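Local coordinates for F-actin-capping protein subunit alpha (Dictyostelium discoideum, PDB 4AKR) that caps the fast-growing barbed ends of actin filaments independently of calcium, blocking subunit exchange there without severing the filament, at residues V57-Q60 with S65-I68; W171-K176 with V182-K187; P20-E25 with N191-E196. All coordinates share one frame; numbering follows the deposited sequence.

Contact 1 of 3, residues V57-Q60 with S65-I68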
loop_
_atom_site.group_PDB
_atom_site.type_symbol
_atom_site.label_atom_id
_atom_site.label_comp_id
_atom_site.label_asym_id
_atom_site.label_seq_id
_atom_site.Cartn_x
_atom_site.Cartn_y
_atom_site.Cartn_z
ATOM N N VAL A 57 -9.429 -4.373 16.484
ATOM C CA VAL A 57 -10.695 -4.787 15.903
ATOM C C VAL A 57 -11.825 -4.588 16.930
ATOM O O VAL A 57 -11.587 -4.548 18.133
ATOM C CB VAL A 57 -10.643 -6.279 15.471
ATOM C CG1 VAL A 57 -9.586 -6.474 14.377
ATOM C CG2 VAL A 57 -10.335 -7.170 16.687
ATOM N N SER A 58 -13.049 -4.445 16.441
ATOM C CA SER A 58 -14.206 -4.252 17.308
ATOM C C SER A 58 -15.029 -5.532 17.364
ATOM O O SER A 58 -14.982 -6.359 16.451
ATOM C CB SER A 58 -15.075 -3.109 16.791
ATOM O OG SER A 58 -15.670 -3.462 15.559
ATOM N N VAL A 59 -15.779 -5.691 18.448
ATOM C CA VAL A 59 -16.612 -6.871 18.643
ATOM C C VAL A 59 -17.969 -6.439 19.170
ATOM O O VAL A 59 -18.131 -5.319 19.657
ATOM C CB VAL A 59 -15.980 -7.842 19.672
ATOM C CG1 VAL A 59 -14.673 -8.398 19.140
ATOM C CG2 VAL A 59 -15.731 -7.114 20.989
ATOM N N GLN A 60 -18.949 -7.326 19.063
ATOM C CA GLN A 60 -20.285 -7.030 19.565
ATOM C C GLN A 60 -20.515 -7.919 20.764
ATOM O O GLN A 60 -20.290 -9.124 20.685
ATOM C CB GLN A 60 -21.363 -7.330 18.520
ATOM C CG GLN A 60 -21.388 -6.407 17.324
ATOM C CD GLN A 60 -21.602 -4.951 17.699
ATOM O OE1 GLN A 60 -22.343 -4.639 18.630
ATOM N NE2 GLN A 60 -20.967 -4.050 16.957
ATOM N N SER A 65 -20.902 -2.609 21.552
ATOM C CA SER A 65 -19.601 -2.787 20.924
ATOM C C SER A 65 -18.428 -2.548 21.871
ATOM O O SER A 65 -18.551 -1.825 22.857
ATOM C CB SER A 65 -19.493 -1.855 19.721
ATOM O OG SER A 65 -19.758 -0.518 20.104
ATOM N N ALA A 66 -17.298 -3.180 21.569
ATOM C CA ALA A 66 -16.079 -3.024 22.360
ATOM C C ALA A 66 -14.855 -3.210 21.467
ATOM O O ALA A 66 -14.971 -3.620 20.306
ATOM C CB ALA A 66 -16.045 -4.030 23.499
ATOM N N LEU A 67 -13.683 -2.906 22.013
ATOM C CA LEU A 67 -12.445 -3.050 21.272
ATOM C C LEU A 67 -11.537 -4.142 21.840
ATOM O O LEU A 67 -11.506 -4.371 23.045
ATOM C CB LEU A 67 -11.672 -1.727 21.268
ATOM C CG LEU A 67 -12.251 -0.505 20.547
ATOM C CD1 LEU A 67 -11.203 0.609 20.538
ATOM C CD2 LEU A 67 -12.628 -0.870 19.116
ATOM N N ILE A 68 -10.810 -4.810 20.949
ATOM C CA ILE A 68 -9.841 -5.829 21.332
ATOM C C ILE A 68 -8.482 -5.142 21.149
ATOM O O ILE A 68 -8.047 -4.910 20.015
ATOM C CB ILE A 68 -9.900 -7.066 20.407
ATOM C CG1 ILE A 68 -11.268 -7.755 20.523
ATOM C CG2 ILE A 68 -8.767 -8.023 20.754
ATOM C CD1 ILE A 68 -11.621 -8.207 21.922
#
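V59 and A66 form the hydrogen-bonded pair at the middle of this antiparallel contact: V59 N donates to A66 O at 2.9 Å, and A66 N returns a bond to V59 O at 3.0 Å. Both donors sit somewhat out of the plane of the carbonyl they meet. A third bond, from I68 N to V57 O, is straighter at 164°. The tight side is the face carrying V59 and A66. There V59 spreads its two methyls over different partners: CG2 lies 4.0 Å from A66 CB, while CG1, anti to its own carbonyl carbon (chi1 -65°), meets I68 CG1 at 3.7 Å, the two side chains crossing at about a right angle. V57 CG2 closes the cluster against I68 CB, also at 3.7 Å. Y90 of strand 86-91 covers V57, V59 and I68, and I88 packs on A66. The other face, with S58, Q60, S65 and L67, is looser. S58 CB and L67 CD2 are 4.1 Å apart, and the Q60 chain, bent at chi2 (-59°), brings NE2 no nearer than 3.8 Å to S65 CB. S58 and Q60 are exposed, although V134 of strand 134-142 touches S58, S65 and L67. Antiparallel strands 58-61 and 64-67, joined by a two-residue turn, form a beta hairpin with one apolar and one largely polar face, lodged between other strands of the chain.

Contact 2 of 3, residues W171-K176 with V182-K187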
loop_
_atom_site.group_PDB
_atom_site.type_symbol
_atom_site.label_atom_id
_atom_site.label_comp_id
_atom_site.label_asym_id
_atom_site.label_seq_id
_atom_site.Cartn_x
_atom_site.Cartn_y
_atom_site.Cartn_z
ATOM N N TRP A 171 -4.362 7.590 22.437
ATOM C CA TRP A 171 -3.872 8.708 23.241
ATOM C C TRP A 171 -3.661 8.261 24.669
ATOM O O TRP A 171 -4.579 7.754 25.321
ATOM C CB TRP A 171 -4.859 9.878 23.238
ATOM C CG TRP A 171 -4.881 10.658 21.962
ATOM C CD1 TRP A 171 -5.632 10.398 20.853
ATOM C CD2 TRP A 171 -4.062 11.787 21.639
ATOM N NE1 TRP A 171 -5.328 11.293 19.856
ATOM C CE2 TRP A 171 -4.366 12.156 20.311
ATOM C CE3 TRP A 171 -3.093 12.520 22.342
ATOM C CZ2 TRP A 171 -3.739 13.224 19.668
ATOM C CZ3 TRP A 171 -2.468 13.582 21.705
ATOM C CH2 TRP A 171 -2.795 13.925 20.377
ATOM N N THR A 172 -2.449 8.466 25.159
ATOM C CA THR A 172 -2.099 8.088 26.516
ATOM C C THR A 172 -1.947 9.348 27.337
ATOM O O THR A 172 -1.059 10.153 27.074
ATOM C CB THR A 172 -0.795 7.310 26.517
ATOM O OG1 THR A 172 -0.945 6.162 25.671
ATOM C CG2 THR A 172 -0.429 6.884 27.923
ATOM N N CYS A 173 -2.814 9.509 28.333
ATOM C CA CYS A 173 -2.810 10.698 29.175
ATOM C C CYS A 173 -2.336 10.424 30.598
ATOM O O CYS A 173 -2.963 9.656 31.337
ATOM C CB CYS A 173 -4.214 11.295 29.210
ATOM S SG CYS A 173 -5.021 11.298 27.594
ATOM N N THR A 174 -1.242 11.080 30.981
ATOM C CA THR A 174 -0.659 10.905 32.307
ATOM C C THR A 174 -0.739 12.183 33.137
ATOM O O THR A 174 -0.538 13.289 32.626
ATOM C CB THR A 174 0.809 10.456 32.197
ATOM O OG1 THR A 174 0.885 9.246 31.432
ATOM C CG2 THR A 174 1.378 10.186 33.573
ATOM N N PHE A 175 -1.031 12.034 34.425
ATOM C CA PHE A 175 -1.162 13.200 35.293
ATOM C C PHE A 175 -1.205 12.901 36.787
ATOM O O PHE A 175 -1.539 11.798 37.212
ATOM C CB PHE A 175 -2.427 13.965 34.912
ATOM C CG PHE A 175 -3.685 13.139 35.006
ATOM C CD1 PHE A 175 -4.063 12.301 33.957
ATOM C CD2 PHE A 175 -4.487 13.189 36.145
ATOM C CE1 PHE A 175 -5.227 11.522 34.040
ATOM C CE2 PHE A 175 -5.658 12.414 36.240
ATOM C CZ PHE A 175 -6.025 11.581 35.184
ATOM N N LYS A 176 -0.843 13.910 37.571
ATOM C CA LYS A 176 -0.881 13.826 39.028
ATOM C C LYS A 176 -2.300 14.308 39.328
ATOM O O LYS A 176 -2.695 15.390 38.898
ATOM C CB LYS A 176 0.147 14.786 39.638
ATOM C CG LYS A 176 0.214 14.786 41.164
ATOM C CD LYS A 176 1.303 15.746 41.656
ATOM C CE LYS A 176 1.546 15.637 43.159
ATOM N NZ LYS A 176 2.715 16.471 43.577
ATOM N N VAL A 182 -1.694 17.597 32.427
ATOM C CA VAL A 182 -1.901 16.275 31.870
ATOM C C VAL A 182 -1.066 16.249 30.600
ATOM O O VAL A 182 -1.191 17.131 29.754
ATOM C CB VAL A 182 -3.370 16.038 31.471
ATOM C CG1 VAL A 182 -3.490 14.710 30.709
ATOM C CG2 VAL A 182 -4.247 16.031 32.713
ATOM N N THR A 183 -0.201 15.257 30.476
ATOM C CA THR A 183 0.606 15.134 29.282
ATOM C C THR A 183 -0.007 14.009 28.459
ATOM O O THR A 183 -0.045 12.864 28.898
ATOM C CB THR A 183 2.061 14.795 29.610
ATOM O OG1 THR A 183 2.648 15.887 30.330
ATOM C CG2 THR A 183 2.861 14.546 28.319
ATOM N N SER A 184 -0.499 14.354 27.274
ATOM C CA SER A 184 -1.126 13.384 26.384
ATOM C C SER A 184 -0.269 13.110 25.146
ATOM O O SER A 184 0.020 14.021 24.360
ATOM C CB SER A 184 -2.504 13.896 25.949
ATOM O OG SER A 184 -3.306 14.205 27.075
ATOM N N ASN A 185 0.135 11.856 24.990
ATOM C CA ASN A 185 0.944 11.432 23.856
ATOM C C ASN A 185 0.045 10.649 22.935
ATOM O O ASN A 185 -0.509 9.613 23.323
ATOM C CB ASN A 185 2.102 10.534 24.305
ATOM C CG ASN A 185 3.182 11.307 25.043
ATOM O OD1 ASN A 185 3.724 10.836 26.042
ATOM N ND2 ASN A 185 3.500 12.503 24.550
ATOM N N GLY A 186 -0.090 11.142 21.710
ATOM C CA GLY A 186 -0.943 10.480 20.756
ATOM C C GLY A 186 -0.216 9.871 19.584
ATOM O O GLY A 186 0.792 10.403 19.105
ATOM N N LYS A 187 -0.733 8.732 19.131
ATOM C CA LYS A 187 -0.184 8.036 17.979
ATOM C C LYS A 187 -1.367 7.709 17.070
ATOM O O LYS A 187 -2.236 6.911 17.425
ATOM C CB LYS A 187 0.535 6.758 18.407
ATOM C CG LYS A 187 1.083 5.964 17.237
ATOM C CD LYS A 187 1.746 4.677 17.690
ATOM C CE LYS A 187 2.333 3.933 16.513
ATOM N NZ LYS A 187 2.993 2.669 16.936
HETATM O O HOH W 1 -0.411 6.668 22.855
#
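W171 lays its indole over the backbone of G186, its non-hydrogen-bonded partner in the antiparallel pair. From CB the chain turns to CG, which is anti to the carbonyl carbon (chi1 -75°) and 4.1 Å from G186 CA. CD2 comes closer, and CE3 reaches G186 CA at 3.4 Å. That CA stands over the six-membered ring, 16° off its normal, a CH-pi contact. Farther out, CZ3 meets G186 N at 3.4 Å, and S184 O lies at the ring edge, near its plane. At the pyrrole end NE1 hydrogen-bonds E232 OE2 of helix 217-248. On the same face C173 CB touches V182 CG1, while V182 CG2 packs at 3.5 Å on F175 CB, the two side chains side by side. Four backbone bonds join T172 to N185 and T174 to T183; T172 N to N185 O and T174 N to T183 O are nearly straight, both 174°. A water bridges T172 OG1 and N185 O on the opposite face, where N185 ND2 hydrogen-bonds Q209 OE1. The chemistry is thus divided by face: W171, C173 and V182 pack against helix 217-248, F175 lies against Y114 and S184 is buried among them, whereas the threonines and N185 form a hydrophilic, partly hydrated surface.

Contact 3 of 3, residues P20-E25 with N191-E196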
loop_
_atom_site.group_PDB
_atom_site.type_symbol
_atom_site.label_atom_id
_atom_site.label_comp_id
_atom_site.label_asym_id
_atom_site.label_seq_id
_atom_site.Cartn_x
_atom_site.Cartn_y
_atom_site.Cartn_z
ATOM N N PRO A 20 -6.429 -3.704 6.322
ATOM C CA PRO A 20 -7.580 -3.700 7.228
ATOM C C PRO A 20 -8.854 -4.254 6.597
ATOM O O PRO A 20 -9.138 -4.016 5.418
ATOM C CB PRO A 20 -7.715 -2.225 7.606
ATOM C CG PRO A 20 -7.225 -1.522 6.358
ATOM C CD PRO A 20 -5.992 -2.334 6.010
ATOM N N CYS A 21 -9.617 -5.000 7.391
ATOM C CA CYS A 21 -10.880 -5.574 6.934
ATOM C C CYS A 21 -10.777 -6.676 5.892
ATOM O O CYS A 21 -11.803 -7.194 5.459
ATOM C CB CYS A 21 -11.772 -4.471 6.368
ATOM S SG CYS A 21 -12.237 -3.229 7.564
ATOM N N GLU A 22 -9.559 -7.030 5.485
ATOM C CA GLU A 22 -9.366 -8.060 4.456
ATOM C C GLU A 22 -8.548 -9.240 4.959
ATOM O O GLU A 22 -8.064 -10.055 4.167
ATOM C CB GLU A 22 -8.653 -7.456 3.248
ATOM C CG GLU A 22 -9.346 -6.246 2.636
ATOM C CD GLU A 22 -8.507 -5.595 1.552
ATOM O OE1 GLU A 22 -7.897 -6.325 0.725
ATOM O OE2 GLU A 22 -8.462 -4.347 1.527
ATOM N N PHE A 23 -8.405 -9.315 6.280
ATOM C CA PHE A 23 -7.624 -10.349 6.929
ATOM C C PHE A 23 -8.038 -11.745 6.478
ATOM O O PHE A 23 -7.200 -12.551 6.084
ATOM C CB PHE A 23 -7.742 -10.203 8.454
ATOM C CG PHE A 23 -6.756 -11.036 9.218
ATOM C CD1 PHE A 23 -5.388 -10.836 9.057
ATOM C CD2 PHE A 23 -7.190 -12.062 10.050
ATOM C CE1 PHE A 23 -4.465 -11.655 9.711
ATOM C CE2 PHE A 23 -6.283 -12.879 10.704
ATOM C CZ PHE A 23 -4.915 -12.679 10.533
ATOM N N MET A 24 -9.329 -12.035 6.501
ATOM C CA MET A 24 -9.765 -13.349 6.082
ATOM C C MET A 24 -9.487 -13.660 4.610
ATOM O O MET A 24 -9.225 -14.816 4.274
ATOM C CB MET A 24 -11.239 -13.547 6.418
ATOM C CG MET A 24 -11.470 -13.773 7.920
ATOM S SD MET A 24 -10.326 -15.016 8.630
ATOM C CE MET A 24 -11.237 -16.544 8.364
ATOM N N GLU A 25 -9.537 -12.657 3.732
ATOM C CA GLU A 25 -9.245 -12.917 2.324
ATOM C C GLU A 25 -7.773 -13.308 2.213
ATOM O O GLU A 25 -7.405 -14.176 1.424
ATOM C CB GLU A 25 -9.511 -11.685 1.446
ATOM C CG GLU A 25 -10.970 -11.436 1.077
ATOM C CD GLU A 25 -11.771 -10.813 2.194
ATOM O OE1 GLU A 25 -11.166 -10.131 3.047
ATOM O OE2 GLU A 25 -13.011 -10.984 2.216
ATOM N N ASN A 191 -4.948 4.085 7.362
ATOM C CA ASN A 191 -4.699 3.140 6.288
ATOM C C ASN A 191 -5.828 3.119 5.268
ATOM O O ASN A 191 -6.996 3.086 5.632
ATOM C CB ASN A 191 -4.520 1.736 6.875
ATOM C CG ASN A 191 -3.370 1.660 7.853
ATOM O OD1 ASN A 191 -2.211 1.501 7.462
ATOM N ND2 ASN A 191 -3.680 1.794 9.134
ATOM N N VAL A 192 -5.468 3.153 3.991
ATOM C CA VAL A 192 -6.447 3.093 2.919
ATOM C C VAL A 192 -5.907 2.167 1.842
ATOM O O VAL A 192 -4.733 2.227 1.494
ATOM C CB VAL A 192 -6.739 4.479 2.303
ATOM C CG1 VAL A 192 -7.742 4.333 1.156
ATOM C CG2 VAL A 192 -7.305 5.407 3.362
ATOM N N HIS A 193 -6.792 1.322 1.325
ATOM C CA HIS A 193 -6.470 0.340 0.307
ATOM C C HIS A 193 -7.508 0.411 -0.813
ATOM O O HIS A 193 -8.710 0.227 -0.580
ATOM C CB HIS A 193 -6.479 -1.054 0.953
ATOM C CG HIS A 193 -6.217 -2.182 0.002
ATOM N ND1 HIS A 193 -5.346 -2.080 -1.063
ATOM C CD2 HIS A 193 -6.657 -3.462 0.003
ATOM C CE1 HIS A 193 -5.261 -3.249 -1.673
ATOM N NE2 HIS A 193 -6.047 -4.106 -1.046
ATOM N N TYR A 194 -7.031 0.693 -2.021
ATOM C CA TYR A 194 -7.880 0.771 -3.203
ATOM C C TYR A 194 -7.350 -0.285 -4.158
ATOM O O TYR A 194 -6.165 -0.291 -4.481
ATOM C CB TYR A 194 -7.777 2.144 -3.855
ATOM C CG TYR A 194 -8.624 2.255 -5.098
ATOM C CD1 TYR A 194 -8.113 1.874 -6.338
ATOM C CD2 TYR A 194 -9.946 2.701 -5.034
ATOM C CE1 TYR A 194 -8.890 1.929 -7.485
ATOM C CE2 TYR A 194 -10.738 2.767 -6.184
ATOM C CZ TYR A 194 -10.198 2.378 -7.410
ATOM O OH TYR A 194 -10.946 2.441 -8.570
ATOM N N PHE A 195 -8.216 -1.177 -4.621
ATOM C CA PHE A 195 -7.735 -2.234 -5.488
ATOM C C PHE A 195 -8.518 -2.571 -6.755
ATOM O O PHE A 195 -8.729 -3.744 -7.062
ATOM C CB PHE A 195 -7.517 -3.500 -4.648
ATOM C CG PHE A 195 -8.670 -3.837 -3.735
ATOM C CD1 PHE A 195 -8.778 -3.234 -2.482
ATOM C CD2 PHE A 195 -9.644 -4.755 -4.126
ATOM C CE1 PHE A 195 -9.840 -3.541 -1.627
ATOM C CE2 PHE A 195 -10.711 -5.072 -3.283
ATOM C CZ PHE A 195 -10.810 -4.464 -2.030
ATOM N N GLU A 196 -8.950 -1.556 -7.494
ATOM C CA GLU A 196 -9.641 -1.821 -8.749
ATOM C C GLU A 196 -8.575 -1.730 -9.824
ATOM O O GLU A 196 -7.979 -0.676 -10.024
ATOM C CB GLU A 196 -10.741 -0.799 -9.029
ATOM C CG GLU A 196 -11.426 -1.064 -10.367
ATOM C CD GLU A 196 -12.720 -0.298 -10.541
ATOM O OE1 GLU A 196 -13.151 0.362 -9.572
ATOM O OE2 GLU A 196 -13.310 -0.365 -11.648
#
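E22 reaches across from the turn before helix 23-31 to the edge of the H193 ring, carboxylate and imidazole planes only 14° apart. The glutamate chain is what spans the gap: beyond CG it runs extended (chi2 173°), carrying CD out to the ring. The carboxylate and ring are modelled too close together and the ring is probably turned over, so the atom-by-atom fit is doubtful. F195, whose CG lies between its backbone N and carbonyl carbon (chi1 48°), folds back so that CD1 rests 3.2 Å above one face of the H193 ring, while its CE1 approaches E22 OE2 at 3.5 Å. The carboxylate has further partners: S164 OG bonds OE2, and a basic side chain of the other subunit forms a salt bridge with OE1. A basic side chain of that subunit also makes a cation-pi contact with F195, so positive charge at this boundary probably steadies the carboxylate. At the other end P20 adds a light apolar touch, its ring carbon CG 4.3 Å from N191 CB. E22 holds the N-cap position of helix 23-31, and the contact joins the start of that helix to the end of strand 181-194. Strand 163-175 adjoins on one side, through backbone bonds from N191 and H193 to R166 and S164, and strand 198-213 on the other, through V192 and Y194; Y157 of strand 145-158 touches E22.

Contacts 1 and 2 are both antiparallel hairpins built on backbone bonds, but contact 1 is only partly buried, in a two-stranded sheet, whereas contact 2 is mostly buried and belongs to the five-stranded sheet. Contact 3 differs in kind: it joins residues far apart in sequence, encloses the other two along the chain, and relies on side chains, with a carboxylate shared with the other subunit. Contacts 2 and 3 use the same strand 181-194 on opposite sides of the chain's centre, their centres about 31 Å apart. Neither hairpin contact is touched by the partner chain, which reaches contact 3 alone.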